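PDB 3OYZ: malate Synthase from Haloferax volcanii, which catalyses the Claisen condensation of acetyl-CoA with glyoxylate and hydrolysis of the malyl-CoA intermediate, yielding malate and CoA in the glyoxylate cycle. Local coordinates for residues R12-S17 with G255-T260; D129-D134 with P176-E181; E351-A356 with W387-Y392. All blocks are in the same frame, centred on the assembly; numbering follows the deposited sequence.

Contact 1: residues R12-S17 with G255-T260; sequences RTFFTS and GIWSLT. With ACO (acetyl coenzyme *a), chain B; PYR (pyruvic acid), chain C.
Thr16 and Trp257 meet at the mouth of the active site of a TIM barrel, where the first strand, 13-18, lies parallel to the last, 255-258, the axes of 13-17 and 255-258 being 4.4 Å apart and 17° from parallel. A backbone ladder joins them: Ile256 N donates to Arg12 O, Phe14 N to Ile256 O and Ser258 N to Phe14 O, followed by a weak bond from Thr16 N to Ser258 O.

On the barrel's inner side the edge of Phe14 points at the face of Trp257, the two six-membered rings 4.7 Å apart at their centroids and tilted by 65°. Phe14 CE2 lies over that face toward its rim. Over the opposite face sits the methyl carbon of pyruvate, CB, 3.2 Å from Trp257 CH2, so the indole is sandwiched between Phe14 and the ligand. Trp257 NE1 donates to Thr16 OG1 (2.9 Å), and the same hydroxyl donates to the pantetheine carbonyl O5P of acetyl-CoA (2.8 Å). A chi1 of 39° sets OG1 between the backbone N and carbonyl carbon, where it reaches both partners, while CG2 packs 3.5 Å from Trp257 CZ2.

The adenine is read by backbone and hydroxyl: N6A donates to Thr16 O and Leu259 O, and Ser17 OG donates to N1A. Strands 13-18 and 255-258 closing side by side, with ligands at their C-terminal ends, are the hallmark of the TIM barrel.

Contact 2: residues D129-D134 with P176-E181; sequences DWKKAD and PTNNLE. With K (potassium ion), chain E; K (potassium ion), chain G.
Asp134, on helix 127-143, reaches the loop before strand 183-188 through a single clear hydrogen bond: Asn179 N donates to Asp134 OD2 over 2.8 Å, almost straight at 174°. The donor meets the syn side of that oxygen but stands 30° out of the carboxylate plane. With chi1 at 173°, Asp134 CG is anti to the backbone N and the acid extends to the loop; its side chain crosses that of Asn178 at about a right angle, with Asn178 CB 3.4 Å from Asp134 OD2. The other oxygen, OD1, forms a salt bridge with Arg182 NE, so the carboxylate ties the helix both to the loop and to Arg182, just past 176-181.

Apolar contact runs beside this bond. Leu180 CD2 rests 3.8 Å from Asp134 CB and also near Trp130 O, while its other methyl, CD1, touches Lys131 CG. Lys131 and Leu180 cross at about a right angle; beyond that point the extended lysine carries its NZ to salt bridges with Glu172 and Asp128.

Most of the metal ligands come from the loop. Asn178 O binds both potassium ions, each at 2.7 Å. Asn178 OD1 and the carboxylate of Glu181 help hold one, with Lys175 O, Met173 O of helix 169-174 and a water; Pro176 O and Asn179 OD1 hold the other. Asn178 OD1 also accepts from Leu180 N (3.0 Å), forming an Asx turn, so one amide oxygen serves both the metal and the fold of the backbone.

The cations would probably offset the charge of Glu181 and polarise the carbonyls that face them. Asn179, whose side chain also bonds to Thr138, is held by Asp134 at its N-H and by potassium at its side-chain oxygen, which would probably fix the loop against the helix.

Contact 3: residues E351-A356 with W387-Y392; sequences EEFEAA and WDEATY. With ACO (acetyl coenzyme *a), chain B.
Phe353 projects from helix 343-358 into the start of helix 389-395, and its ring is met by four residues of 387-392: Trp387, Asp388, Glu389 and Tyr392. A chi1 of 168°, with CG anti to the backbone N, carries CG out from the helix toward 387-392. At the root, Phe353 CB lies 3.9 Å from Trp387 CE3, the two side chains crossing obliquely. The far end of the ring presses on the backbone, with CE1 3.3 Å from Asp388 CA and CZ 3.2 Å from Glu389 N. Asp388 O stands over one face, offset toward the rim.

Tyr392 flanks the same ring. Phe353 CD2 approaches Tyr392 CB to 3.7 Å, and the two ring planes are only 28° apart but slid so far that they barely overlap, centroids 5.9 Å apart. The carboxylate of Glu389 is turned obliquely to the Phe353 ring, with OE1 near CE2; OE1 forms a salt bridge with Lys357, and OE2 is hydrogen-bonded to Gln393. An alanine in place of Phe353 would probably open a gap between the helices, leaving Tyr392 CB and the backbone at Asp388 and Glu389 without their packing partner.

Behind this packing the helix start is locked by a capping box. Asp388 N donates to Thr391 OG1 (2.9 Å, 175°), and Asp388 OD1 accepts a weak bond from Ala390 N. Thr391 CG2 in turn lies over the centre of the Trp387 ring.

The cap probably helps to orient Asp388, the predicted proton acceptor, whose OD2 comes 3.2 Å from C3P of acetyl-CoA, beside the thioester carbon. Here the aspartate sits at a helix N-cap; its place beside the acetyl group, in the C-terminal region, is consistent with the catalytic base of malate synthases.

How the contacts relate
Contact 1 joins the first and last strands of the eight-stranded parallel barrel and so closes it. Contact 2 falls between them along the chain, where helix 127-143 packs on the loop leading into strand 183-188; its centre lies 26 Å from that of contact 1. Contact 3 follows both, in the region beyond the barrel, and joins helix 343-358 to helix 389-395. Contacts 1 and 3 do not touch, with nearest atoms about 7 Å apart, yet both reach acetyl-CoA, so the active site draws on the barrel and the later helices. Contacts 2 and 3, 33 Å apart at their centres, lie on opposite sides of the chain's centre, separating a potassium-binding loop from the predicted proton acceptor.

Contact 1: residues R12-S17 with G255-T260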
loop_
_atom_site.group_PDB
_atom_site.type_symbol
_atom_site.label_atom_id
_atom_site.label_comp_id
_atom_site.label_asym_id
_atom_site.label_seq_id
_atom_site.Cartn_x
_atom_site.Cartn_y
_atom_site.Cartn_z
ATOM N N ARG A 12 -3.000 23.553 3.966
ATOM C CA ARG A 12 -2.860 22.958 5.290
ATOM C C ARG A 12 -4.185 22.533 5.845
ATOM O O ARG A 12 -4.229 21.549 6.590
ATOM C CB ARG A 12 -2.277 24.009 6.292
ATOM C CG ARG A 12 -0.839 24.417 5.955
ATOM C CD ARG A 12 -0.415 25.628 6.827
ATOM N NE ARG A 12 -1.171 26.784 6.352
ATOM C CZ ARG A 12 -1.127 27.979 6.953
ATOM N NH1 ARG A 12 -0.385 28.139 8.048
ATOM N NH2 ARG A 12 -1.756 29.005 6.396
ATOM N N THR A 13 -5.272 23.264 5.549
ATOM C CA THR A 13 -6.479 23.098 6.353
ATOM C C THR A 13 -7.587 23.205 5.336
ATOM O O THR A 13 -7.505 24.067 4.469
ATOM C CB THR A 13 -6.629 24.322 7.363
ATOM O OG1 THR A 13 -5.986 25.442 6.758
ATOM C CG2 THR A 13 -5.752 24.090 8.557
ATOM N N PHE A 14 -8.581 22.337 5.464
ATOM C CA PHE A 14 -9.730 22.198 4.587
ATOM C C PHE A 14 -10.823 22.149 5.617
ATOM O O PHE A 14 -11.041 21.108 6.260
ATOM C CB PHE A 14 -9.559 20.830 3.828
ATOM C CG PHE A 14 -10.683 20.452 2.903
ATOM C CD1 PHE A 14 -10.645 20.762 1.547
ATOM C CD2 PHE A 14 -11.687 19.625 3.359
ATOM C CE1 PHE A 14 -11.679 20.391 0.694
ATOM C CE2 PHE A 14 -12.686 19.202 2.518
ATOM C CZ PHE A 14 -12.697 19.559 1.175
ATOM N N PHE A 15 -11.555 23.253 5.806
ATOM C CA PHE A 15 -12.524 23.298 6.937
ATOM C C PHE A 15 -13.963 23.261 6.498
ATOM O O PHE A 15 -14.317 24.146 5.743
ATOM C CB PHE A 15 -12.346 24.719 7.548
ATOM C CG PHE A 15 -13.226 25.052 8.744
ATOM C CD1 PHE A 15 -13.561 24.106 9.695
ATOM C CD2 PHE A 15 -13.576 26.400 8.987
ATOM C CE1 PHE A 15 -14.389 24.431 10.821
ATOM C CE2 PHE A 15 -14.369 26.764 10.115
ATOM C CZ PHE A 15 -14.746 25.773 11.049
ATOM N N THR A 16 -14.793 22.304 6.886
ATOM C CA THR A 16 -16.170 22.350 6.434
ATOM C C THR A 16 -17.106 23.018 7.481
ATOM O O THR A 16 -16.962 22.748 8.680
ATOM C CB THR A 16 -16.713 20.946 6.265
ATOM O OG1 THR A 16 -16.187 20.200 7.360
ATOM C CG2 THR A 16 -16.146 20.298 4.887
ATOM N N SER A 17 -18.134 23.723 7.002
ATOM C CA SER A 17 -19.179 24.318 7.862
ATOM C C SER A 17 -20.586 23.956 7.385
ATOM O O SER A 17 -20.902 24.059 6.211
ATOM C CB SER A 17 -19.045 25.839 7.832
ATOM O OG SER A 17 -17.780 26.206 8.381
ATOM N N GLY A 255 -1.938 18.452 3.979
ATOM C CA GLY A 255 -3.167 19.113 4.402
ATOM C C GLY A 255 -4.094 18.173 5.130
ATOM O O GLY A 255 -4.001 16.948 4.940
ATOM N N ILE A 256 -5.018 18.701 5.927
ATOM C CA ILE A 256 -5.914 17.816 6.655
ATOM C C ILE A 256 -7.263 18.472 6.767
ATOM O O ILE A 256 -7.330 19.682 6.746
ATOM C CB ILE A 256 -5.376 17.313 8.046
ATOM C CG1 ILE A 256 -6.282 16.223 8.650
ATOM C CG2 ILE A 256 -5.183 18.567 9.009
ATOM C CD1 ILE A 256 -5.641 15.394 9.786
ATOM N N TRP A 257 -8.331 17.688 6.863
ATOM C CA TRP A 257 -9.669 18.244 7.044
ATOM C C TRP A 257 -9.728 18.791 8.506
ATOM O O TRP A 257 -9.105 18.219 9.396
ATOM C CB TRP A 257 -10.654 17.101 6.951
ATOM C CG TRP A 257 -12.076 17.388 6.610
ATOM C CD1 TRP A 257 -13.009 18.113 7.364
ATOM C CD2 TRP A 257 -12.783 16.855 5.482
ATOM N NE1 TRP A 257 -14.213 18.122 6.687
ATOM C CE2 TRP A 257 -14.107 17.346 5.550
ATOM C CE3 TRP A 257 -12.402 16.053 4.375
ATOM C CZ2 TRP A 257 -15.060 17.036 4.574
ATOM C CZ3 TRP A 257 -13.322 15.775 3.397
ATOM C CH2 TRP A 257 -14.663 16.244 3.501
ATOM N N SER A 258 -10.441 19.897 8.703
ATOM C CA SER A 258 -10.682 20.474 10.040
ATOM C C SER A 258 -12.160 20.517 10.312
ATOM O O SER A 258 -12.907 20.855 9.405
ATOM C CB SER A 258 -10.108 21.886 10.074
ATOM O OG SER A 258 -8.744 21.676 10.258
ATOM N N LEU A 259 -12.621 20.086 11.488
ATOM C CA LEU A 259 -14.074 20.010 11.709
ATOM C C LEU A 259 -14.506 21.196 12.604
ATOM O O LEU A 259 -15.696 21.499 12.745
ATOM C CB LEU A 259 -14.484 18.678 12.361
ATOM C CG LEU A 259 -14.201 17.483 11.429
ATOM C CD1 LEU A 259 -14.475 16.213 12.154
ATOM C CD2 LEU A 259 -15.155 17.691 10.244
ATOM N N THR A 260 -13.534 21.788 13.291
ATOM C CA THR A 260 -13.862 22.837 14.275
ATOM C C THR A 260 -12.894 24.000 14.169
ATOM O O THR A 260 -11.760 23.851 13.690
ATOM C CB THR A 260 -13.796 22.301 15.739
ATOM O OG1 THR A 260 -12.438 22.002 16.092
ATOM C CG2 THR A 260 -14.646 21.065 15.973
HETATM N N1A ACO B . -18.143 25.869 11.157
HETATM C C2A ACO B . -18.465 27.059 11.699
HETATM N N3A ACO B . -18.519 27.219 13.033
HETATM C C4A ACO B . -18.280 26.211 13.910
HETATM C C5A ACO B . -17.920 24.893 13.343
HETATM C C6A ACO B . -17.897 24.749 11.875
HETATM N N6A ACO B . -17.610 23.509 11.396
HETATM N N7A ACO B . -17.729 24.050 14.365
HETATM C C8A ACO B . -17.966 24.751 15.500
HETATM N N9A ACO B . -18.240 26.036 15.236
HETATM C C1B ACO B . -18.516 27.061 16.293
HETATM C C2B ACO B . -19.333 26.389 17.389
HETATM O O2B ACO B . -20.713 26.448 17.035
HETATM C C3B ACO B . -18.969 27.189 18.624
HETATM O O3B ACO B . -19.747 28.379 18.465
HETATM P P3B ACO B . -20.226 29.397 19.669
HETATM O O7A ACO B . -19.222 30.516 19.439
HETATM O O8A ACO B . -20.049 28.510 20.884
HETATM O O9A ACO B . -21.676 29.737 19.408
HETATM C C4B ACO B . -17.500 27.495 18.384
HETATM O O4B ACO B . -17.329 27.528 16.960
HETATM C C5B ACO B . -16.597 26.396 18.933
HETATM O O5B ACO B . -17.256 25.154 18.684
HETATM P P1A ACO B . -16.781 23.780 19.362
HETATM O O1A ACO B . -16.993 23.702 20.840
HETATM O O2A ACO B . -15.346 23.645 18.942
HETATM O O3A ACO B . -17.590 22.549 18.734
HETATM P P2A ACO B . -19.119 22.249 19.107
HETATM O O4A ACO B . -19.654 23.643 19.037
HETATM O O5A ACO B . -19.117 21.212 20.211
HETATM O O6A ACO B . -19.743 21.403 17.866
HETATM C CBP ACO B . -19.712 19.944 15.885
HETATM C CCP ACO B . -19.160 20.224 17.288
HETATM C CDP ACO B . -21.226 19.747 15.925
HETATM C CEP ACO B . -19.093 18.630 15.424
HETATM C CAP ACO B . -19.439 21.088 14.902
HETATM O OAP ACO B . -18.066 21.399 15.091
HETATM C C9P ACO B . -19.647 20.725 13.446
HETATM O O9P ACO B . -20.792 20.565 13.008
HETATM N N8P ACO B . -18.538 20.563 12.705
HETATM C C7P ACO B . -18.666 20.228 11.293
HETATM C C6P ACO B . -19.097 18.775 11.043
HETATM C C5P ACO B . -18.903 18.554 9.554
HETATM O O5P ACO B . -18.464 19.464 8.854
HETATM N N4P ACO B . -19.181 17.327 9.114
HETATM C C3P ACO B . -19.023 16.890 7.738
HETATM C C2P ACO B . -17.550 16.812 7.330
HETATM S S1P ACO B . -17.183 15.148 7.804
HETATM C C ACO B . -17.758 14.084 6.632
HETATM O O ACO B . -18.575 14.394 5.786
HETATM C CH3 ACO B . -17.253 12.676 6.701
HETATM C C PYR C . -16.142 11.205 4.741
HETATM O O PYR C . -16.976 10.422 4.170
HETATM O OXT PYR C . -15.154 10.783 5.446
HETATM C CA PYR C . -16.261 12.564 4.450
HETATM O O3 PYR C . -17.184 12.979 3.628
HETATM C CB PYR C . -15.285 13.532 5.007
#

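Contact 2: residues D129-D134 with P176-E181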
loop_
_atom_site.group_PDB
_atom_site.type_symbol
_atom_site.label_atom_id
_atom_site.label_comp_id
_atom_site.label_asym_id
_atom_site.label_seq_id
_atom_site.Cartn_x
_atom_site.Cartn_y
_atom_site.Cartn_z
ATOM N N ASP A 129 -17.019 8.551 -14.073
ATOM C CA ASP A 129 -17.907 9.363 -13.168
ATOM C C ASP A 129 -17.253 10.736 -12.902
ATOM O O ASP A 129 -17.948 11.770 -12.827
ATOM C CB ASP A 129 -18.054 8.694 -11.798
ATOM C CG ASP A 129 -19.026 9.465 -10.845
ATOM O OD1 ASP A 129 -20.194 9.726 -11.266
ATOM O OD2 ASP A 129 -18.552 9.901 -9.763
ATOM N N TRP A 130 -15.929 10.807 -12.743
ATOM C CA TRP A 130 -15.294 12.142 -12.639
ATOM C C TRP A 130 -15.487 12.980 -13.885
ATOM O O TRP A 130 -15.637 14.213 -13.803
ATOM C CB TRP A 130 -13.752 12.111 -12.368
ATOM C CG TRP A 130 -13.301 11.319 -11.159
ATOM C CD1 TRP A 130 -13.863 10.207 -10.594
ATOM C CD2 TRP A 130 -12.047 11.513 -10.484
ATOM N NE1 TRP A 130 -13.062 9.715 -9.595
ATOM C CE2 TRP A 130 -11.911 10.469 -9.538
ATOM C CE3 TRP A 130 -11.012 12.441 -10.653
ATOM C CZ2 TRP A 130 -10.808 10.355 -8.671
ATOM C CZ3 TRP A 130 -9.866 12.316 -9.800
ATOM C CH2 TRP A 130 -9.807 11.302 -8.810
ATOM N N LYS A 131 -15.528 12.369 -15.067
ATOM C CA LYS A 131 -15.712 13.146 -16.291
ATOM C C LYS A 131 -17.174 13.657 -16.216
ATOM O O LYS A 131 -17.484 14.664 -16.831
ATOM C CB LYS A 131 -15.596 12.205 -17.504
ATOM C CG LYS A 131 -14.094 11.791 -17.655
ATOM C CD LYS A 131 -13.911 10.796 -18.858
ATOM C CE LYS A 131 -12.423 10.305 -18.877
ATOM N NZ LYS A 131 -12.466 9.071 -19.744
ATOM N N LYS A 132 -18.105 12.920 -15.634
ATOM C CA LYS A 132 -19.530 13.474 -15.610
ATOM C C LYS A 132 -19.564 14.772 -14.758
ATOM O O LYS A 132 -20.232 15.717 -15.136
ATOM C CB LYS A 132 -20.452 12.484 -14.893
ATOM C CG LYS A 132 -20.673 11.213 -15.758
ATOM C CD LYS A 132 -21.408 10.146 -14.948
ATOM C CE LYS A 132 -21.546 8.888 -15.853
ATOM N NZ LYS A 132 -22.254 7.785 -15.094
ATOM N N ALA A 133 -18.847 14.828 -13.638
ATOM C CA ALA A 133 -18.884 16.044 -12.826
ATOM C C ALA A 133 -18.179 17.129 -13.659
ATOM O O ALA A 133 -18.695 18.268 -13.800
ATOM C CB ALA A 133 -18.185 15.811 -11.469
ATOM N N ASP A 134 -16.990 16.837 -14.202
ATOM C CA ASP A 134 -16.328 17.773 -15.084
ATOM C C ASP A 134 -17.205 18.404 -16.156
ATOM O O ASP A 134 -17.130 19.635 -16.446
ATOM C CB ASP A 134 -15.085 17.163 -15.760
ATOM C CG ASP A 134 -14.502 18.079 -16.795
ATOM O OD1 ASP A 134 -13.916 19.106 -16.397
ATOM O OD2 ASP A 134 -14.552 17.826 -18.019
ATOM N N PRO A 176 -8.754 15.600 -24.861
ATOM C CA PRO A 176 -9.277 16.959 -24.964
ATOM C C PRO A 176 -10.813 16.960 -24.957
ATOM O O PRO A 176 -11.389 18.038 -24.986
ATOM C CB PRO A 176 -8.725 17.433 -26.292
ATOM C CG PRO A 176 -8.557 16.131 -27.125
ATOM C CD PRO A 176 -8.076 15.135 -26.093
ATOM N N THR A 177 -11.443 15.803 -24.730
ATOM C CA THR A 177 -12.879 15.689 -24.611
ATOM C C THR A 177 -13.290 16.102 -23.185
ATOM O O THR A 177 -14.461 16.249 -22.938
ATOM C CB THR A 177 -13.193 14.231 -25.007
ATOM O OG1 THR A 177 -12.304 13.433 -24.201
ATOM C CG2 THR A 177 -12.796 14.059 -26.499
ATOM N N ASN A 178 -12.360 16.328 -22.246
ATOM C CA ASN A 178 -12.696 16.795 -20.913
ATOM C C ASN A 178 -11.931 18.067 -20.530
ATOM O O ASN A 178 -10.979 18.434 -21.223
ATOM C CB ASN A 178 -12.580 15.727 -19.830
ATOM C CG ASN A 178 -11.129 15.258 -19.596
ATOM O OD1 ASN A 178 -10.277 16.063 -19.247
ATOM N ND2 ASN A 178 -10.830 14.001 -19.997
ATOM N N ASN A 179 -12.300 18.679 -19.409
ATOM C CA ASN A 179 -11.637 19.855 -18.828
ATOM C C ASN A 179 -11.033 19.504 -17.441
ATOM O O ASN A 179 -10.958 20.351 -16.537
ATOM C CB ASN A 179 -12.624 21.060 -18.840
ATOM C CG ASN A 179 -12.752 21.700 -20.231
ATOM O OD1 ASN A 179 -11.784 21.817 -20.954
ATOM N ND2 ASN A 179 -13.962 22.102 -20.634
ATOM N N LEU A 180 -10.648 18.231 -17.213
ATOM C CA LEU A 180 -10.212 17.753 -15.901
ATOM C C LEU A 180 -8.895 18.353 -15.513
ATOM O O LEU A 180 -8.493 18.137 -14.399
ATOM C CB LEU A 180 -10.120 16.189 -15.827
ATOM C CG LEU A 180 -11.517 15.551 -15.660
ATOM C CD1 LEU A 180 -11.252 14.044 -16.018
ATOM C CD2 LEU A 180 -12.008 15.674 -14.207
ATOM N N GLU A 181 -8.250 19.188 -16.329
ATOM C CA GLU A 181 -7.147 20.010 -15.801
ATOM C C GLU A 181 -7.642 20.949 -14.695
ATOM O O GLU A 181 -6.827 21.411 -13.913
ATOM C CB GLU A 181 -6.653 20.999 -16.886
ATOM C CG GLU A 181 -5.960 20.307 -17.971
ATOM C CD GLU A 181 -6.864 19.975 -19.171
ATOM O OE1 GLU A 181 -8.132 19.835 -19.109
ATOM O OE2 GLU A 181 -6.188 19.801 -20.218
HETATM K K K E . -8.437 17.656 -20.699
HETATM K K K G . -11.292 20.314 -23.189
HETATM O O HOH W 1 -14.423 19.469 -22.373
HETATM O O HOH W 2 -7.531 19.407 -22.561
#

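Contact 3: residues E351-A356 with W387-Y392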
loop_
_atom_site.group_PDB
_atom_site.type_symbol
_atom_site.label_atom_id
_atom_site.label_comp_id
_atom_site.label_asym_id
_atom_site.label_seq_id
_atom_site.Cartn_x
_atom_site.Cartn_y
_atom_site.Cartn_z
ATOM N N GLU A 351 -29.805 5.043 16.132
ATOM C CA GLU A 351 -31.126 5.647 16.426
ATOM C C GLU A 351 -31.023 7.064 16.977
ATOM O O GLU A 351 -31.653 7.975 16.434
ATOM C CB GLU A 351 -31.969 4.752 17.328
ATOM C CG GLU A 351 -32.503 3.532 16.566
ATOM C CD GLU A 351 -32.935 2.376 17.464
ATOM O OE1 GLU A 351 -33.410 1.358 16.928
ATOM O OE2 GLU A 351 -32.799 2.434 18.705
ATOM N N GLU A 352 -30.153 7.250 17.971
ATOM C CA GLU A 352 -29.760 8.593 18.417
ATOM C C GLU A 352 -29.326 9.518 17.270
ATOM O O GLU A 352 -29.753 10.676 17.208
ATOM C CB GLU A 352 -28.691 8.574 19.527
ATOM C CG GLU A 352 -28.241 10.006 19.899
ATOM C CD GLU A 352 -27.088 10.157 20.896
ATOM O OE1 GLU A 352 -26.586 11.306 20.985
ATOM O OE2 GLU A 352 -26.672 9.193 21.585
ATOM N N PHE A 353 -28.471 9.044 16.360
ATOM C CA PHE A 353 -28.063 9.903 15.240
ATOM C C PHE A 353 -29.215 10.208 14.271
ATOM O O PHE A 353 -29.363 11.358 13.831
ATOM C CB PHE A 353 -26.845 9.380 14.445
ATOM C CG PHE A 353 -26.656 10.122 13.160
ATOM C CD1 PHE A 353 -26.004 11.349 13.153
ATOM C CD2 PHE A 353 -27.271 9.671 12.000
ATOM C CE1 PHE A 353 -25.880 12.084 11.999
ATOM C CE2 PHE A 353 -27.164 10.382 10.834
ATOM C CZ PHE A 353 -26.480 11.603 10.831
ATOM N N GLU A 354 -29.945 9.153 13.905
ATOM C CA GLU A 354 -31.157 9.121 13.063
ATOM C C GLU A 354 -32.155 10.237 13.465
ATOM O O GLU A 354 -32.554 11.056 12.616
ATOM C CB GLU A 354 -31.740 7.705 13.221
ATOM C CG GLU A 354 -32.767 7.116 12.247
ATOM C CD GLU A 354 -33.049 5.620 12.535
ATOM O OE1 GLU A 354 -33.613 5.254 13.598
ATOM O OE2 GLU A 354 -32.697 4.758 11.694
ATOM N N ALA A 355 -32.526 10.261 14.751
ATOM C CA ALA A 355 -33.340 11.301 15.392
ATOM C C ALA A 355 -32.764 12.727 15.253
ATOM O O ALA A 355 -33.493 13.658 14.887
ATOM C CB ALA A 355 -33.594 10.938 16.866
ATOM N N ALA A 356 -31.472 12.917 15.526
ATOM C CA ALA A 356 -30.826 14.224 15.339
ATOM C C ALA A 356 -30.939 14.766 13.905
ATOM O O ALA A 356 -31.302 15.934 13.696
ATOM C CB ALA A 356 -29.365 14.197 15.817
ATOM N N TRP A 387 -20.443 12.835 14.673
ATOM C CA TRP A 387 -21.311 11.948 13.903
ATOM C C TRP A 387 -22.062 12.704 12.804
ATOM O O TRP A 387 -22.585 13.824 13.012
ATOM C CB TRP A 387 -22.372 11.217 14.732
ATOM C CG TRP A 387 -21.838 9.990 15.409
ATOM C CD1 TRP A 387 -20.849 9.968 16.331
ATOM C CD2 TRP A 387 -22.292 8.635 15.273
ATOM N NE1 TRP A 387 -20.636 8.680 16.772
ATOM C CE2 TRP A 387 -21.481 7.840 16.100
ATOM C CE3 TRP A 387 -23.247 8.000 14.469
ATOM C CZ2 TRP A 387 -21.628 6.453 16.188
ATOM C CZ3 TRP A 387 -23.396 6.631 14.573
ATOM C CH2 TRP A 387 -22.589 5.872 15.416
ATOM N N ASP A 388 -22.068 12.063 11.631
ATOM C CA ASP A 388 -22.958 12.399 10.542
ATOM C C ASP A 388 -23.380 11.135 9.793
ATOM O O ASP A 388 -23.115 10.026 10.273
ATOM C CB ASP A 388 -22.395 13.537 9.690
ATOM C CG ASP A 388 -21.103 13.192 8.958
ATOM O OD1 ASP A 388 -20.768 12.007 8.726
ATOM O OD2 ASP A 388 -20.447 14.169 8.527
ATOM N N GLU A 389 -24.082 11.324 8.673
ATOM C CA GLU A 389 -24.737 10.258 7.911
ATOM C C GLU A 389 -23.697 9.194 7.518
ATOM O O GLU A 389 -23.979 8.009 7.613
ATOM C CB GLU A 389 -25.420 10.847 6.668
ATOM C CG GLU A 389 -26.034 9.835 5.706
ATOM C CD GLU A 389 -27.187 9.032 6.305
ATOM O OE1 GLU A 389 -27.713 9.380 7.376
ATOM O OE2 GLU A 389 -27.602 8.033 5.703
ATOM N N ALA A 390 -22.495 9.645 7.180
ATOM C CA ALA A 390 -21.384 8.720 6.864
ATOM C C ALA A 390 -21.066 7.842 8.082
ATOM O O ALA A 390 -20.840 6.643 7.979
ATOM C CB ALA A 390 -20.156 9.517 6.431
ATOM N N THR A 391 -21.000 8.462 9.254
ATOM C CA THR A 391 -20.668 7.739 10.459
ATOM C C THR A 391 -21.736 6.676 10.721
ATOM O O THR A 391 -21.456 5.539 11.149
ATOM C CB THR A 391 -20.660 8.685 11.709
ATOM O OG1 THR A 391 -20.099 9.950 11.372
ATOM C CG2 THR A 391 -19.897 8.074 12.870
ATOM N N TYR A 392 -22.982 7.109 10.569
ATOM C CA TYR A 392 -24.078 6.197 10.658
ATOM C C TYR A 392 -23.906 5.028 9.677
ATOM O O TYR A 392 -24.040 3.854 10.049
ATOM C CB TYR A 392 -25.323 7.024 10.301
ATOM C CG TYR A 392 -26.543 6.185 10.184
ATOM C CD1 TYR A 392 -27.165 5.700 11.325
ATOM C CD2 TYR A 392 -27.099 5.888 8.949
ATOM C CE1 TYR A 392 -28.297 4.934 11.244
ATOM C CE2 TYR A 392 -28.224 5.077 8.852
ATOM C CZ TYR A 392 -28.818 4.615 10.012
ATOM O OH TYR A 392 -29.954 3.843 9.978
HETATM N N1A ACO B . -18.143 25.869 11.157
HETATM C C2A ACO B . -18.465 27.059 11.699
HETATM N N3A ACO B . -18.519 27.219 13.033
HETATM C C4A ACO B . -18.280 26.211 13.910
HETATM C C5A ACO B . -17.920 24.893 13.343
HETATM C C6A ACO B . -17.897 24.749 11.875
HETATM N N6A ACO B . -17.610 23.509 11.396
HETATM N N7A ACO B . -17.729 24.050 14.365
HETATM C C8A ACO B . -17.966 24.751 15.500
HETATM N N9A ACO B . -18.240 26.036 15.236
HETATM C C1B ACO B . -18.516 27.061 16.293
HETATM C C2B ACO B . -19.333 26.389 17.389
HETATM O O2B ACO B . -20.713 26.448 17.035
HETATM C C3B ACO B . -18.969 27.189 18.624
HETATM O O3B ACO B . -19.747 28.379 18.465
HETATM P P3B ACO B . -20.226 29.397 19.669
HETATM O O7A ACO B . -19.222 30.516 19.439
HETATM O O8A ACO B . -20.049 28.510 20.884
HETATM O O9A ACO B . -21.676 29.737 19.408
HETATM C C4B ACO B . -17.500 27.495 18.384
HETATM O O4B ACO B . -17.329 27.528 16.960
HETATM C C5B ACO B . -16.597 26.396 18.933
HETATM O O5B ACO B . -17.256 25.154 18.684
HETATM P P1A ACO B . -16.781 23.780 19.362
HETATM O O1A ACO B . -16.993 23.702 20.840
HETATM O O2A ACO B . -15.346 23.645 18.942
HETATM O O3A ACO B . -17.590 22.549 18.734
HETATM P P2A ACO B . -19.119 22.249 19.107
HETATM O O4A ACO B . -19.654 23.643 19.037
HETATM O O5A ACO B . -19.117 21.212 20.211
HETATM O O6A ACO B . -19.743 21.403 17.866
HETATM C CBP ACO B . -19.712 19.944 15.885
HETATM C CCP ACO B . -19.160 20.224 17.288
HETATM C CDP ACO B . -21.226 19.747 15.925
HETATM C CEP ACO B . -19.093 18.630 15.424
HETATM C CAP ACO B . -19.439 21.088 14.902
HETATM O OAP ACO B . -18.066 21.399 15.091
HETATM C C9P ACO B . -19.647 20.725 13.446
HETATM O O9P ACO B . -20.792 20.565 13.008
HETATM N N8P ACO B . -18.538 20.563 12.705
HETATM C C7P ACO B . -18.666 20.228 11.293
HETATM C C6P ACO B . -19.097 18.775 11.043
HETATM C C5P ACO B . -18.903 18.554 9.554
HETATM O O5P ACO B . -18.464 19.464 8.854
HETATM N N4P ACO B . -19.181 17.327 9.114
HETATM C C3P ACO B . -19.023 16.890 7.738
HETATM C C2P ACO B . -17.550 16.812 7.330
HETATM S S1P ACO B . -17.183 15.148 7.804
HETATM C C ACO B . -17.758 14.084 6.632
HETATM O O ACO B . -18.575 14.394 5.786
HETATM C CH3 ACO B . -17.253 12.676 6.701
#